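Local coordinates for NalP translocator (Neisseria meningitidis, PDB 1UYN), which forms the outer-membrane beta-barrel pore through which the autotransporter's secreted protease passenger domain is moved to the cell surface, at residues T69-I74 with A85-M90; I46-Q51 with S299-V304; F127-Y132 with T153-G158; G35-G40 with G112-A117. One frame throughout, in Å; residues are numbered along the deposited sequence.

Contact 1: T69-I74 with A85-M90; sequences TQTVGI and AATLGM. With CXE (pentaethylene glycol monodecyl ether), chain B.
Val72 and Leu88 face each other midway along an antiparallel beta hairpin, formed by strands 62-79 and 82-97 in the wall of the barrel. Val72 N reaches Leu88 O at 3.0 Å, and Leu88 N returns the bond to Val72 O almost straight, with 174° at the hydrogen. Gln70 with Met90 and Ile74 with Ala86 repeat this reciprocal pairing, making three hydrogen-bonded pairs in six residues. The two pairs in between are non-hydrogen-bonded and each contains a glycine, Thr71 with Gly89 and Gly73 with Thr87, whose CA atoms are 3.9 Å apart. Thr87 leans over Gly73: its OG1, anti to its own carbonyl carbon (chi1 -82°), lies 3.3 Å from Gly73 CA, while its CG2 meets Thr71 CB.

On the face carrying Gln70, Val72, Ile74, Ala86, Leu88 and Met90 lies a pentaethylene glycol monodecyl ether molecule. Its decyl chain passes Gln70 and Met90, with Gln70 CG 3.6 Å from C3. The ether part follows across the middle pair, where Val72 CB approaches C12 at 3.5 Å and Leu88 CB approaches O14 at 3.6 Å. At the other end of the hairpin segment, Ile74 CD1 touches detergent O20 at 3.7 Å. A detergent alkyl chain here is consistent with a lipid-facing surface.

Further out, backbone bonds tie the hairpin to strands 43-57 and 100-117. Gln70 OE1 is hydrogen-bonded to Thr49 OG1 on the first of these. The opposite face looks into the pore, where Thr69 OG1 bonds Arg28 NE of helix 12-34.

Contact 2: I46-Q51 with S299-V304; sequences IAQTQQ and SGRVGV
Gln48 and Arg301 meet through chains of different shape: Gln48 is extended beyond CG, with chi2 of 151° setting CD anti to CA, whereas Arg301 is extended only as far as CD and turns at chi3 (-66°), which swings NE aside. Gln48 OE1 lies 3.1 Å from Arg301 CD, touching the aliphatic part of the arginine, and is 3.7 Å from NH1. The amide and guanidinium planes are only 25° apart, yet this is a polar packing contact and not a hydrogen bond. Nearer the backbone, Gln48 CG rests 3.6 Å from Gly303 CA, and Gln50 CB packs on Arg301 CG at 3.7 Å.

These side chains occupy the pore face. There Arg301 also touches Ala31 of helix 12-34 and makes a long, weak ion pair with Asp34, and Ser299 OG bonds to Asp52. Ala47, Thr49, Val302 and Val304 are on the opposite face, with Ala47 and the two valines on the surface.

The backbones run antiparallel. Ala47 and Val304 exchange two bonds, with Ala47 N to Val304 O at 3.0 Å, and so do Thr49 and Val302, with Thr49 N to Val302 O at 2.9 Å. Near Gln51 the pairing is less even: Gly300 N to Gln51 O is sound at 2.8 Å, but the return bond is weak. Joining the first strand, 43-57, to the last, 295-307, this is the seam that closes an outer-membrane beta-barrel.

Contact 3: F127-Y132 with T153-G158; sequences FSYGRY and TLMQLG
Ser128 and Gln156 are joined through their side chains as well as their backbones, and a water links the serine to Leu154, two residues before Gln156. Ser128 OG, placed by chi1 of 74° between its backbone N and carbonyl carbon, donates to Gln156 OE1 at a modelled 2.5 Å, a length not to be pressed at this resolution. The water donates to Ser128 OG at 2.7 Å and to Leu154 O at 2.8 Å, bridging the two strands. Gln156 NE2 goes on to the carbonyl of Gln25 in helix 12-34, and Leu29 of that helix touches both Ser128 and Gln156. The polar cluster thus lies between barrel wall and pore helix.

The other face is mainly aromatic and apolar, with Thr153 and Arg131 at one end. Met155 crosses Tyr129 at a slant, its CG 3.5 Å from Tyr129 CD2 and its SD 4.9 Å from the ring centroid, at the ring edge: a Met-aromatic contact. Thr153 CG2 reaches the far part of that ring, 3.4 Å from Tyr129 CZ. Met155 bends at chi3, and its CE comes to the edge of the Phe127 ring, 3.6 Å from CE1; Leu157 CG adjoins the same edge.

Ser128 with Gln156 and Gly130 with Leu154 are the hydrogen-bonded pairs of this antiparallel hairpin. Its chemistry is two-sided, with hydroxyl, amide and water toward the pore and mainly aromatic and apolar groups outside, as suits a transmembrane beta wall.

Contact 4: G35-G40 with G112-A117; sequences GLDHNG and GIRHDA
Leu36 and Arg114 are the closest residues of the two backbones, with CA atoms 6.5 Å apart. Residues 35-38 keep helical torsions just beyond helix 12-34 and residues 39-40 form a loop, whereas 112-117 is extended strand, so side chains carry the contact. Leu36 points toward the strand; its CD2 lies 3.8 Å from Gly112 O, and its CB lies 4.1 Å from Arg114 CB. The arginine slides past the leucine in the opposite direction, its CD 3.8 Å from Leu36 O.

Arg114 CG is anti to the backbone N (chi1 165°), and the chain stays extended to NE. NH1 then meets Asp37 OD1 at 3.2 Å, a salt bridge that approaches the carboxylate from above its plane, 47° out of it. On the same guanidinium, NH2 binds Asp116 OD1 at 2.8 Å on the syn side, and the weaker NE bonds add to this grip. Asp37 OD1 also pairs with Lys124, and Tyr122 makes a cation-pi contact with Arg114. Sharing one arginine between two carboxylates probably balances the charge locally. This salt-bridge network joins the loop after the pore helix to the inner barrel wall, at the point where an autotransporter chain passes from helix into its first strand.

Overall arrangement
All four contacts belong to one closed, antiparallel twelve-stranded barrel with helix 12-34 in its pore. Contact 2 pairs the first and last strands, and along the chain it encloses contacts 1 and 3, hairpins in series. Contact 4 alternates with contact 2: 35-40 comes first, and contact 4 encloses contact 1 but not contact 3. Contacts 1 and 2 have centres 10 Å apart and touch through neighbouring strands 62-79 and 43-57; contacts 1 and 4 have centres about 16 Å apart, joined by Ala85 O to Gly112 N at 3.0 Å. The centre of contact 3 is about 20 Å from those of contacts 2 and 4. Together they describe a barrel closed by adjacent-strand pairing, with a helix lying in its pore.

Contact 1: T69-I74 with A85-M90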
loop_
_atom_site.group_PDB
_atom_site.type_symbol
_atom_site.label_atom_id
_atom_site.label_comp_id
_atom_site.label_asym_id
_atom_site.label_seq_id
_atom_site.Cartn_x
_atom_site.Cartn_y
_atom_site.Cartn_z
ATOM N N THR A 69 -3.508 -0.270 9.177
ATOM C CA THR A 69 -3.781 1.055 8.639
ATOM C C THR A 69 -5.247 1.344 8.735
ATOM O O THR A 69 -6.028 0.603 8.181
ATOM C CB THR A 69 -3.401 1.090 7.157
ATOM O OG1 THR A 69 -2.047 0.660 7.000
ATOM C CG2 THR A 69 -3.423 2.542 6.617
ATOM N N GLN A 70 -5.630 2.407 9.443
ATOM C CA GLN A 70 -7.019 2.901 9.392
ATOM C C GLN A 70 -7.107 4.022 8.386
ATOM O O GLN A 70 -6.238 4.884 8.335
ATOM C CB GLN A 70 -7.530 3.395 10.726
ATOM C CG GLN A 70 -7.059 2.586 11.953
ATOM C CD GLN A 70 -7.293 1.114 11.824
ATOM O OE1 GLN A 70 -8.439 0.673 11.772
ATOM N NE2 GLN A 70 -6.216 0.344 11.772
ATOM N N THR A 71 -8.135 3.968 7.554
ATOM C CA THR A 71 -8.366 4.991 6.558
ATOM C C THR A 71 -9.800 5.427 6.615
ATOM O O THR A 71 -10.694 4.603 6.783
ATOM C CB THR A 71 -8.047 4.448 5.141
ATOM O OG1 THR A 71 -8.792 3.238 4.901
ATOM C CG2 THR A 71 -6.575 4.033 5.051
ATOM N N VAL A 72 -10.011 6.721 6.469
ATOM C CA VAL A 72 -11.316 7.270 6.159
ATOM C C VAL A 72 -11.183 7.964 4.816
ATOM O O VAL A 72 -10.138 8.513 4.509
ATOM C CB VAL A 72 -11.792 8.213 7.226
ATOM C CG1 VAL A 72 -13.067 8.896 6.811
ATOM C CG2 VAL A 72 -12.053 7.462 8.492
ATOM N N GLY A 73 -12.246 7.922 4.012
ATOM C CA GLY A 73 -12.164 8.357 2.624
ATOM C C GLY A 73 -13.516 8.696 2.022
ATOM O O GLY A 73 -14.529 8.260 2.488
ATOM N N ILE A 74 -13.530 9.550 1.021
ATOM C CA ILE A 74 -14.708 9.714 0.226
ATOM C C ILE A 74 -14.411 9.425 -1.206
ATOM O O ILE A 74 -13.275 9.567 -1.642
ATOM C CB ILE A 74 -15.314 11.116 0.361
ATOM C CG1 ILE A 74 -14.335 12.161 -0.145
ATOM C CG2 ILE A 74 -15.752 11.353 1.815
ATOM C CD1 ILE A 74 -14.739 13.527 0.195
ATOM N N ALA A 85 -11.593 10.387 -5.613
ATOM C CA ALA A 85 -11.480 9.892 -4.255
ATOM C C ALA A 85 -10.348 10.593 -3.562
ATOM O O ALA A 85 -9.398 11.053 -4.172
ATOM C CB ALA A 85 -11.262 8.401 -4.253
ATOM N N ALA A 86 -10.543 10.731 -2.275
ATOM C CA ALA A 86 -9.587 11.313 -1.399
ATOM C C ALA A 86 -9.718 10.534 -0.088
ATOM O O ALA A 86 -10.809 10.328 0.457
ATOM C CB ALA A 86 -9.865 12.796 -1.236
ATOM N N THR A 87 -8.569 10.091 0.404
ATOM C CA THR A 87 -8.503 9.257 1.601
ATOM C C THR A 87 -7.377 9.714 2.488
ATOM O O THR A 87 -6.339 10.198 2.037
ATOM C CB THR A 87 -8.333 7.774 1.223
ATOM O OG1 THR A 87 -9.619 7.228 0.887
ATOM C CG2 THR A 87 -7.901 6.946 2.416
ATOM N N LEU A 88 -7.626 9.588 3.767
ATOM C CA LEU A 88 -6.642 9.902 4.780
ATOM C C LEU A 88 -6.395 8.654 5.598
ATOM O O LEU A 88 -7.306 7.939 5.975
ATOM C CB LEU A 88 -7.122 11.043 5.622
ATOM C CG LEU A 88 -6.034 12.054 5.919
ATOM C CD1 LEU A 88 -6.538 13.510 5.896
ATOM C CD2 LEU A 88 -5.476 11.672 7.308
ATOM N N GLY A 89 -5.111 8.378 5.796
ATOM C CA GLY A 89 -4.668 7.107 6.302
ATOM C C GLY A 89 -3.686 7.374 7.398
ATOM O O GLY A 89 -2.754 8.166 7.211
ATOM N N MET A 90 -3.917 6.693 8.524
ATOM C CA MET A 90 -2.968 6.588 9.609
ATOM C C MET A 90 -2.563 5.131 9.826
ATOM O O MET A 90 -3.384 4.229 9.950
ATOM C CB MET A 90 -3.527 7.268 10.839
ATOM C CG MET A 90 -3.819 8.748 10.519
ATOM S SD MET A 90 -4.232 9.952 11.900
ATOM C CE MET A 90 -4.790 11.555 10.933
HETATM C C1 CXE B . -3.663 3.210 13.622
HETATM C C2 CXE B . -4.612 4.069 14.441
HETATM C C3 CXE B . -5.214 5.232 13.648
HETATM C C4 CXE B . -6.598 5.644 14.160
HETATM C C5 CXE B . -7.111 6.892 13.442
HETATM C C6 CXE B . -8.158 6.660 12.336
HETATM C C7 CXE B . -7.780 7.298 10.978
HETATM C C8 CXE B . -8.854 8.246 10.430
HETATM C C9 CXE B . -8.361 9.486 9.651
HETATM C C10 CXE B . -9.072 10.774 10.118
HETATM O O11 CXE B . -9.470 11.669 9.073
HETATM C C12 CXE B . -10.717 11.298 8.486
HETATM C C13 CXE B . -11.126 12.200 7.316
HETATM O O14 CXE B . -10.611 11.850 5.991
HETATM C C15 CXE B . -11.470 12.329 4.920
HETATM C C16 CXE B . -10.797 12.522 3.554
HETATM O O17 CXE B . -10.711 13.900 3.164
HETATM C C18 CXE B . -11.794 14.390 2.365
HETATM C C19 CXE B . -11.527 15.835 1.936
HETATM O O20 CXE B . -12.642 16.401 1.216
HETATM C C21 CXE B . -12.276 17.571 0.467
HETATM C C22 CXE B . -13.388 18.614 0.405
HETATM O O23 CXE B . -14.038 18.563 -0.865
HETATM C C24 CXE B . -13.906 19.699 -1.729
HETATM C C25 CXE B . -14.678 19.510 -3.044
HETATM O O26 CXE B . -13.801 19.145 -4.107
#

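Contact 2: I46-Q51 with S299-V304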
loop_
_atom_site.group_PDB
_atom_site.type_symbol
_atom_site.label_atom_id
_atom_site.label_comp_id
_atom_site.label_asym_id
_atom_site.label_seq_id
_atom_site.Cartn_x
_atom_site.Cartn_y
_atom_site.Cartn_z
ATOM N N ILE A 46 -16.191 6.260 3.360
ATOM C CA ILE A 46 -15.642 4.917 3.560
ATOM C C ILE A 46 -14.640 4.851 4.716
ATOM O O ILE A 46 -13.691 5.614 4.750
ATOM C CB ILE A 46 -14.961 4.433 2.268
ATOM C CG1 ILE A 46 -15.772 4.831 1.006
ATOM C CG2 ILE A 46 -14.801 2.914 2.295
ATOM C CD1 ILE A 46 -14.906 5.623 -0.023
ATOM N N ALA A 47 -14.860 3.947 5.656
ATOM C CA ALA A 47 -13.907 3.691 6.746
ATOM C C ALA A 47 -13.396 2.255 6.645
ATOM O O ALA A 47 -14.195 1.326 6.523
ATOM C CB ALA A 47 -14.589 3.889 8.095
ATOM N N GLN A 48 -12.084 2.077 6.742
ATOM C CA GLN A 48 -11.414 0.813 6.414
ATOM C C GLN A 48 -10.267 0.528 7.397
ATOM O O GLN A 48 -9.549 1.436 7.827
ATOM C CB GLN A 48 -10.813 0.889 4.993
ATOM C CG GLN A 48 -11.375 -0.053 3.978
ATOM C CD GLN A 48 -11.308 0.467 2.537
ATOM O OE1 GLN A 48 -10.303 0.305 1.858
ATOM N NE2 GLN A 48 -12.378 1.081 2.076
ATOM N N THR A 49 -10.115 -0.751 7.735
ATOM C CA THR A 49 -8.867 -1.290 8.282
ATOM C C THR A 49 -8.163 -2.279 7.345
ATOM O O THR A 49 -8.728 -3.306 6.980
ATOM C CB THR A 49 -9.171 -2.007 9.579
ATOM O OG1 THR A 49 -9.786 -1.079 10.461
ATOM C CG2 THR A 49 -7.876 -2.408 10.300
ATOM N N GLN A 50 -6.921 -1.985 6.987
ATOM C CA GLN A 50 -6.102 -2.935 6.233
ATOM C C GLN A 50 -5.055 -3.506 7.185
ATOM O O GLN A 50 -4.331 -2.743 7.758
ATOM C CB GLN A 50 -5.467 -2.234 5.034
ATOM C CG GLN A 50 -4.300 -2.970 4.373
ATOM C CD GLN A 50 -3.574 -2.096 3.306
ATOM O OE1 GLN A 50 -2.347 -1.877 3.390
ATOM N NE2 GLN A 50 -4.328 -1.620 2.307
ATOM N N GLN A 51 -5.028 -4.825 7.401
ATOM C CA GLN A 51 -3.915 -5.517 8.104
ATOM C C GLN A 51 -2.938 -6.203 7.117
ATOM O O GLN A 51 -3.345 -6.751 6.114
ATOM C CB GLN A 51 -4.419 -6.568 9.106
ATOM C CG GLN A 51 -5.470 -6.082 10.118
ATOM C CD GLN A 51 -4.958 -4.965 11.061
ATOM O OE1 GLN A 51 -5.754 -4.190 11.600
ATOM N NE2 GLN A 51 -3.648 -4.905 11.273
ATOM N N SER A 299 -2.147 -9.651 2.900
ATOM C CA SER A 299 -2.870 -8.360 3.036
ATOM C C SER A 299 -4.357 -8.623 3.176
ATOM O O SER A 299 -4.932 -9.392 2.411
ATOM C CB SER A 299 -2.638 -7.471 1.816
ATOM O OG SER A 299 -2.810 -6.112 2.176
ATOM N N GLY A 300 -4.974 -8.018 4.181
ATOM C CA GLY A 300 -6.413 -8.172 4.437
ATOM C C GLY A 300 -7.078 -6.811 4.496
ATOM O O GLY A 300 -6.402 -5.825 4.587
ATOM N N ARG A 301 -8.391 -6.734 4.482
ATOM C CA ARG A 301 -9.058 -5.419 4.469
ATOM C C ARG A 301 -10.547 -5.559 4.750
ATOM O O ARG A 301 -11.198 -6.393 4.134
ATOM C CB ARG A 301 -8.885 -4.749 3.115
ATOM C CG ARG A 301 -8.521 -3.331 3.207
ATOM C CD ARG A 301 -8.968 -2.516 2.039
ATOM N NE ARG A 301 -8.282 -2.924 0.814
ATOM C CZ ARG A 301 -8.788 -2.860 -0.428
ATOM N NH1 ARG A 301 -10.017 -2.396 -0.675
ATOM N NH2 ARG A 301 -8.029 -3.260 -1.449
ATOM N N VAL A 302 -11.061 -4.771 5.692
ATOM C CA VAL A 302 -12.484 -4.721 5.986
ATOM C C VAL A 302 -12.883 -3.255 5.939
ATOM O O VAL A 302 -12.230 -2.420 6.546
ATOM C CB VAL A 302 -12.847 -5.343 7.359
ATOM C CG1 VAL A 302 -14.369 -5.279 7.593
ATOM C CG2 VAL A 302 -12.403 -6.787 7.433
ATOM N N GLY A 303 -13.937 -2.959 5.190
ATOM C CA GLY A 303 -14.430 -1.613 4.999
ATOM C C GLY A 303 -15.923 -1.519 5.233
ATOM O O GLY A 303 -16.693 -2.417 4.828
ATOM N N VAL A 304 -16.344 -0.454 5.908
ATOM C CA VAL A 304 -17.760 -0.137 6.018
ATOM C C VAL A 304 -17.965 1.204 5.324
ATOM O O VAL A 304 -17.108 2.058 5.361
ATOM C CB VAL A 304 -18.203 -0.167 7.478
ATOM C CG1 VAL A 304 -19.636 0.330 7.643
ATOM C CG2 VAL A 304 -18.125 -1.612 7.993
#

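Contact 3: F127-Y132 with T153-G158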
loop_
_atom_site.group_PDB
_atom_site.type_symbol
_atom_site.label_atom_id
_atom_site.label_comp_id
_atom_site.label_asym_id
_atom_site.label_seq_id
_atom_site.Cartn_x
_atom_site.Cartn_y
_atom_site.Cartn_z
ATOM N N PHE A 127 -2.299 9.753 -6.662
ATOM C CA PHE A 127 -1.260 10.534 -5.998
ATOM C C PHE A 127 -1.349 10.317 -4.482
ATOM O O PHE A 127 -2.421 10.145 -3.914
ATOM C CB PHE A 127 -1.427 12.013 -6.324
ATOM C CG PHE A 127 -0.530 12.913 -5.526
ATOM C CD1 PHE A 127 0.805 13.097 -5.905
ATOM C CD2 PHE A 127 -0.995 13.563 -4.380
ATOM C CE1 PHE A 127 1.670 13.926 -5.170
ATOM C CE2 PHE A 127 -0.131 14.416 -3.649
ATOM C CZ PHE A 127 1.199 14.581 -4.052
ATOM N N SER A 128 -0.226 10.315 -3.815
ATOM C CA SER A 128 -0.227 10.182 -2.369
ATOM C C SER A 128 0.978 10.915 -1.808
ATOM O O SER A 128 2.037 11.041 -2.454
ATOM C CB SER A 128 -0.218 8.721 -1.969
ATOM O OG SER A 128 1.065 8.167 -2.199
ATOM N N TYR A 129 0.773 11.463 -0.621
ATOM C CA TYR A 129 1.823 12.155 0.099
ATOM C C TYR A 129 1.652 11.633 1.484
ATOM O O TYR A 129 0.576 11.791 2.062
ATOM C CB TYR A 129 1.654 13.683 0.085
ATOM C CG TYR A 129 2.779 14.421 0.760
ATOM C CD1 TYR A 129 2.761 14.673 2.130
ATOM C CD2 TYR A 129 3.875 14.845 0.040
ATOM C CE1 TYR A 129 3.806 15.366 2.754
ATOM C CE2 TYR A 129 4.935 15.532 0.649
ATOM C CZ TYR A 129 4.903 15.802 2.006
ATOM O OH TYR A 129 5.984 16.493 2.611
ATOM N N GLY A 130 2.697 10.998 2.004
ATOM C CA GLY A 130 2.719 10.681 3.402
ATOM C C GLY A 130 4.040 10.963 4.068
ATOM O O GLY A 130 5.082 11.090 3.431
ATOM N N ARG A 131 3.962 11.041 5.378
ATOM C CA ARG A 131 5.097 11.188 6.218
ATOM C C ARG A 131 5.230 9.922 7.025
ATOM O O ARG A 131 4.269 9.220 7.252
ATOM C CB ARG A 131 4.890 12.371 7.133
ATOM C CG ARG A 131 4.626 13.666 6.409
ATOM C CD ARG A 131 5.901 14.352 5.957
ATOM N NE ARG A 131 6.260 15.381 6.925
ATOM C CZ ARG A 131 7.449 15.474 7.505
ATOM N NH1 ARG A 131 8.443 14.614 7.216
ATOM N NH2 ARG A 131 7.648 16.436 8.398
ATOM N N TYR A 132 6.449 9.601 7.419
ATOM C CA TYR A 132 6.649 8.427 8.245
ATOM C C TYR A 132 7.689 8.681 9.321
ATOM O O TYR A 132 8.518 9.557 9.194
ATOM C CB TYR A 132 6.934 7.173 7.389
ATOM C CG TYR A 132 8.270 7.134 6.714
ATOM C CD1 TYR A 132 9.380 6.662 7.373
ATOM C CD2 TYR A 132 8.420 7.549 5.403
ATOM C CE1 TYR A 132 10.595 6.617 6.772
ATOM C CE2 TYR A 132 9.649 7.522 4.790
ATOM C CZ TYR A 132 10.742 7.045 5.484
ATOM O OH TYR A 132 12.001 6.995 4.886
ATOM N N THR A 153 9.474 11.172 3.935
ATOM C CA THR A 153 8.334 11.483 3.114
ATOM C C THR A 153 8.358 10.489 2.011
ATOM O O THR A 153 9.416 10.158 1.490
ATOM C CB THR A 153 8.492 12.837 2.532
ATOM O OG1 THR A 153 8.700 13.750 3.604
ATOM C CG2 THR A 153 7.176 13.322 1.922
ATOM N N LEU A 154 7.190 9.978 1.688
ATOM C CA LEU A 154 7.009 9.119 0.541
ATOM C C LEU A 154 5.902 9.652 -0.332
ATOM O O LEU A 154 4.797 9.889 0.146
ATOM C CB LEU A 154 6.647 7.739 1.027
ATOM C CG LEU A 154 6.301 6.730 -0.029
ATOM C CD1 LEU A 154 7.491 6.522 -1.022
ATOM C CD2 LEU A 154 5.909 5.473 0.713
ATOM N N MET A 155 6.173 9.836 -1.611
ATOM C CA MET A 155 5.118 10.211 -2.544
ATOM C C MET A 155 4.896 9.156 -3.570
ATOM O O MET A 155 5.815 8.535 -4.009
ATOM C CB MET A 155 5.463 11.491 -3.249
ATOM C CG MET A 155 5.367 12.639 -2.273
ATOM S SD MET A 155 5.902 14.208 -2.974
ATOM C CE MET A 155 5.259 13.955 -4.959
ATOM N N GLN A 156 3.672 8.961 -3.973
ATOM C CA GLN A 156 3.434 8.049 -5.065
ATOM C C GLN A 156 2.658 8.799 -6.131
ATOM O O GLN A 156 1.811 9.676 -5.828
ATOM C CB GLN A 156 2.650 6.821 -4.594
ATOM C CG GLN A 156 3.292 6.047 -3.460
ATOM C CD GLN A 156 2.275 5.192 -2.790
ATOM O OE1 GLN A 156 1.194 5.678 -2.446
ATOM N NE2 GLN A 156 2.590 3.928 -2.588
ATOM N N LEU A 157 2.998 8.474 -7.376
ATOM C CA LEU A 157 2.234 8.871 -8.547
ATOM C C LEU A 157 1.932 7.647 -9.413
ATOM O O LEU A 157 2.805 6.818 -9.679
ATOM C CB LEU A 157 3.029 9.870 -9.369
ATOM C CG LEU A 157 2.590 11.313 -9.173
ATOM C CD1 LEU A 157 3.630 12.218 -9.807
ATOM C CD2 LEU A 157 1.217 11.525 -9.876
ATOM N N GLY A 158 0.703 7.561 -9.881
ATOM C CA GLY A 158 0.228 6.370 -10.536
ATOM C C GLY A 158 -0.571 6.710 -11.778
ATOM O O GLY A 158 -1.336 7.690 -11.810
HETATM O O HOH W 1 2.787 7.977 -0.181
#

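Contact 4: G35-G40 with G112-A117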
loop_
_atom_site.group_PDB
_atom_site.type_symbol
_atom_site.label_atom_id
_atom_site.label_comp_id
_atom_site.label_asym_id
_atom_site.label_seq_id
_atom_site.Cartn_x
_atom_site.Cartn_y
_atom_site.Cartn_z
ATOM N N GLY A 35 -11.339 1.769 -4.723
ATOM C CA GLY A 35 -12.463 2.586 -4.356
ATOM C C GLY A 35 -13.040 3.467 -5.422
ATOM O O GLY A 35 -14.136 4.025 -5.262
ATOM N N LEU A 36 -12.284 3.649 -6.496
ATOM C CA LEU A 36 -12.752 4.350 -7.695
ATOM C C LEU A 36 -13.698 3.514 -8.554
ATOM O O LEU A 36 -14.511 4.072 -9.292
ATOM C CB LEU A 36 -11.568 4.793 -8.540
ATOM C CG LEU A 36 -10.711 5.911 -7.950
ATOM C CD1 LEU A 36 -9.402 5.980 -8.688
ATOM C CD2 LEU A 36 -11.395 7.277 -7.983
ATOM N N ASP A 37 -13.593 2.189 -8.456
ATOM C CA ASP A 37 -14.357 1.261 -9.307
ATOM C C ASP A 37 -15.803 1.070 -8.801
ATOM O O ASP A 37 -16.751 1.043 -9.573
ATOM C CB ASP A 37 -13.654 -0.114 -9.403
ATOM C CG ASP A 37 -12.155 0.002 -9.645
ATOM O OD1 ASP A 37 -11.734 1.021 -10.228
ATOM O OD2 ASP A 37 -11.317 -0.866 -9.268
ATOM N N HIS A 38 -15.951 0.969 -7.485
ATOM C CA HIS A 38 -17.211 0.558 -6.853
ATOM C C HIS A 38 -18.348 1.485 -7.213
ATOM O O HIS A 38 -19.478 1.048 -7.379
ATOM C CB HIS A 38 -17.040 0.489 -5.315
ATOM C CG HIS A 38 -15.807 -0.258 -4.890
ATOM N ND1 HIS A 38 -15.684 -1.629 -4.997
ATOM C CD2 HIS A 38 -14.619 0.189 -4.431
ATOM C CE1 HIS A 38 -14.477 -1.993 -4.594
ATOM N NE2 HIS A 38 -13.810 -0.906 -4.245
ATOM N N ASN A 39 -18.024 2.762 -7.363
ATOM C CA ASN A 39 -19.018 3.822 -7.365
ATOM C C ASN A 39 -20.098 3.661 -8.432
ATOM O O ASN A 39 -19.800 3.394 -9.605
ATOM C CB ASN A 39 -18.347 5.214 -7.457
ATOM C CG ASN A 39 -18.439 5.990 -6.147
ATOM O OD1 ASN A 39 -19.329 6.851 -5.980
ATOM N ND2 ASN A 39 -17.559 5.661 -5.192
ATOM N N GLY A 40 -21.348 3.776 -7.961
ATOM C CA GLY A 40 -22.550 3.904 -8.772
ATOM C C GLY A 40 -22.988 5.354 -8.602
ATOM O O GLY A 40 -22.197 6.242 -8.861
ATOM N N GLY A 112 -7.223 9.987 -5.969
ATOM C CA GLY A 112 -7.360 9.262 -7.219
ATOM C C GLY A 112 -8.374 9.906 -8.133
ATOM O O GLY A 112 -9.361 10.437 -7.683
ATOM N N ILE A 113 -8.109 9.912 -9.426
ATOM C CA ILE A 113 -9.191 10.254 -10.362
ATOM C C ILE A 113 -9.322 9.135 -11.407
ATOM O O ILE A 113 -8.357 8.517 -11.796
ATOM C CB ILE A 113 -8.948 11.644 -10.991
ATOM C CG1 ILE A 113 -10.101 11.986 -11.937
ATOM C CG2 ILE A 113 -7.563 11.675 -11.729
ATOM C CD1 ILE A 113 -9.727 13.028 -13.081
ATOM N N ARG A 114 -10.521 8.835 -11.818
ATOM C CA ARG A 114 -10.748 7.788 -12.820
ATOM C C ARG A 114 -11.615 8.386 -13.863
ATOM O O ARG A 114 -12.687 8.845 -13.537
ATOM C CB ARG A 114 -11.487 6.609 -12.201
ATOM C CG ARG A 114 -12.069 5.654 -13.213
ATOM C CD ARG A 114 -12.608 4.362 -12.621
ATOM N NE ARG A 114 -13.589 3.795 -13.534
ATOM C CZ ARG A 114 -13.840 2.500 -13.696
ATOM N NH1 ARG A 114 -13.212 1.560 -13.006
ATOM N NH2 ARG A 114 -14.726 2.140 -14.594
ATOM N N HIS A 115 -11.129 8.445 -15.089
ATOM C CA HIS A 115 -11.909 8.886 -16.237
ATOM C C HIS A 115 -12.337 7.682 -17.042
ATOM O O HIS A 115 -11.496 6.942 -17.470
ATOM C CB HIS A 115 -11.050 9.790 -17.128
ATOM C CG HIS A 115 -11.832 10.499 -18.173
ATOM N ND1 HIS A 115 -12.776 9.862 -18.947
ATOM C CD2 HIS A 115 -11.850 11.794 -18.552
ATOM C CE1 HIS A 115 -13.356 10.732 -19.749
ATOM N NE2 HIS A 115 -12.817 11.913 -19.529
ATOM N N ASP A 116 -13.640 7.510 -17.269
ATOM C CA ASP A 116 -14.193 6.483 -18.171
ATOM C C ASP A 116 -14.390 6.946 -19.599
ATOM O O ASP A 116 -14.902 8.026 -19.856
ATOM C CB ASP A 116 -15.529 5.980 -17.679
ATOM C CG ASP A 116 -15.407 5.174 -16.421
ATOM O OD1 ASP A 116 -14.617 4.242 -16.367
ATOM O OD2 ASP A 116 -16.053 5.385 -15.391
ATOM N N ALA A 117 -13.990 6.106 -20.536
ATOM C CA ALA A 117 -14.364 6.292 -21.897
ATOM C C ALA A 117 -15.623 5.438 -22.066
ATOM O O ALA A 117 -15.542 4.233 -22.351
ATOM C CB ALA A 117 -13.243 5.855 -22.812
#